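CEP104 (Gallus gallus, PDB 5JO8) is a centriolar protein whose TOG domain, an array of paired helices, probably binds tubulin or microtubules. Local coordinates at residues S260-K263 with Y267-L270. Residues are numbered along the deposited sequence; the frame is centred on the assembly and turned at random.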
loop_
_atom_site.group_PDB
_atom_site.type_symbol
_atom_site.label_atom_id
_atom_site.label_comp_id
_atom_site.label_asym_id
_atom_site.label_seq_id
_atom_site.Cartn_x
_atom_site.Cartn_y
_atom_site.Cartn_z
ATOM N N SER A 260 -26.711 -26.249 13.172
ATOM C CA SER A 260 -26.304 -26.623 11.824
ATOM C C SER A 260 -25.015 -25.910 11.421
ATOM O O SER A 260 -24.094 -26.518 10.867
ATOM C CB SER A 260 -27.422 -26.311 10.824
ATOM O OG SER A 260 -27.022 -26.614 9.498
ATOM N N ILE A 261 -24.940 -24.625 11.727
ATOM C CA ILE A 261 -23.786 -23.837 11.307
ATOM C C ILE A 261 -22.529 -24.219 12.084
ATOM O O ILE A 261 -21.416 -24.056 11.587
ATOM C CB ILE A 261 -24.069 -22.321 11.350
ATOM C CG1 ILE A 261 -23.140 -21.588 10.380
ATOM C CG2 ILE A 261 -23.917 -21.772 12.772
ATOM C CD1 ILE A 261 -23.343 -20.096 10.370
ATOM N N ARG A 262 -22.709 -24.741 13.295
ATOM C CA ARG A 262 -21.579 -25.167 14.119
ATOM C C ARG A 262 -20.919 -26.444 13.609
ATOM O O ARG A 262 -19.860 -26.835 14.098
ATOM C CB ARG A 262 -22.008 -25.330 15.576
ATOM C CG ARG A 262 -22.104 -24.015 16.319
ATOM C CD ARG A 262 -23.010 -24.097 17.540
ATOM N NE ARG A 262 -22.968 -22.846 18.295
ATOM C CZ ARG A 262 -22.059 -22.574 19.224
ATOM N NH1 ARG A 262 -21.126 -23.477 19.517
ATOM N NH2 ARG A 262 -22.079 -21.405 19.858
ATOM N N LYS A 263 -21.540 -27.088 12.624
ATOM C CA LYS A 263 -20.930 -28.244 11.972
ATOM C C LYS A 263 -19.694 -27.817 11.177
ATOM O O LYS A 263 -18.820 -28.633 10.885
ATOM C CB LYS A 263 -21.933 -28.954 11.059
ATOM C CG LYS A 263 -23.159 -29.509 11.777
ATOM C CD LYS A 263 -24.183 -30.032 10.776
ATOM C CE LYS A 263 -25.493 -30.400 11.452
ATOM N NZ LYS A 263 -26.575 -30.694 10.467
ATOM N N TYR A 267 -17.330 -21.421 12.580
ATOM C CA TYR A 267 -18.449 -20.776 13.266
ATOM C C TYR A 267 -18.601 -21.243 14.708
ATOM O O TYR A 267 -18.949 -20.456 15.592
ATOM C CB TYR A 267 -19.745 -20.931 12.462
ATOM C CG TYR A 267 -19.619 -20.247 11.123
ATOM C CD1 TYR A 267 -19.986 -18.923 10.965
ATOM C CD2 TYR A 267 -19.071 -20.911 10.034
ATOM C CE1 TYR A 267 -19.841 -18.284 9.741
ATOM C CE2 TYR A 267 -18.923 -20.290 8.815
ATOM C CZ TYR A 267 -19.308 -18.977 8.669
ATOM O OH TYR A 267 -19.154 -18.361 7.447
ATOM N N LYS A 268 -18.312 -22.521 14.948
ATOM C CA LYS A 268 -18.185 -23.008 16.311
ATOM C C LYS A 268 -17.119 -22.175 17.042
ATOM O O LYS A 268 -17.371 -21.634 18.115
ATOM C CB LYS A 268 -17.841 -24.501 16.313
ATOM C CG LYS A 268 -17.739 -25.115 17.693
ATOM C CD LYS A 268 -17.408 -26.599 17.610
ATOM C CE LYS A 268 -16.909 -27.129 18.944
ATOM N NZ LYS A 268 -17.933 -27.005 20.019
ATOM N N THR A 269 -15.945 -22.027 16.435
ATOM C CA THR A 269 -14.885 -21.207 17.022
ATOM C C THR A 269 -15.334 -19.757 17.245
ATOM O O THR A 269 -15.102 -19.172 18.303
ATOM C CB THR A 269 -13.617 -21.229 16.141
ATOM O OG1 THR A 269 -13.132 -22.573 16.028
ATOM C CG2 THR A 269 -12.523 -20.347 16.737
ATOM N N LEU A 270 -15.979 -19.180 16.234
ATOM C CA LEU A 270 -16.445 -17.803 16.299
ATOM C C LEU A 270 -17.438 -17.597 17.445
ATOM O O LEU A 270 -17.239 -16.740 18.313
ATOM C CB LEU A 270 -17.102 -17.424 14.965
ATOM C CG LEU A 270 -17.108 -15.977 14.470
ATOM C CD1 LEU A 270 -15.748 -15.319 14.642
ATOM C CD2 LEU A 270 -17.515 -15.955 13.004
HETATM O O HOH W 1 -20.861 -26.408 19.199
#
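NH1 of R262 donates to a water 3.0 Å away. The same water, again as acceptor, takes K268 NZ at 3.1 Å. One oxygen thus lies between two like-charged groups, R262 NH1 and K268 NZ staying 4.8 Å apart. Acidic neighbours probably offset that charge: D257 pairs with R262 NE, while D272, further along helix 265-276, forms a salt bridge with R262 NH1 and a long, weak ion pair with K268 NZ. The two side chains cross at about a right angle. K268 runs extended until chi4 (62°), where a bend carries NZ to the water; nearer the backbone its CB lies 3.8 Å from R262 O, and R262 CG comes to 4.0 Å from K268 CA. The apolar half belongs to I261 and Y267. I261 swings its CG1 branch away from the backbone N (chi1 -156°), which lays CD1 over one face of the phenol ring, 3.6 Å from Y267 CD1. Seen from the ring centroid, 4.0 Å away, I261 CD1 stands 25° off the normal, a CH-pi contact displaced toward the rim. I261 CG1 packs 3.8 Å from Y267 CG. P255 touches both side chains. A serine in place of Y267 would probably leave the I261 methyl without its aromatic platform and open a gap beside P255. Upstream, D258 accepts the backbone N-H of I261. The contact folds the loop after helix 247-253 back on the first turn of helix 265-276, at the C-terminal end of the helical array. Its cohesion therefore comes from a CH-pi contact with van der Waals packing around it and a surface water bridge between two cations, with D272 the carboxylate that reaches both, K268 only weakly.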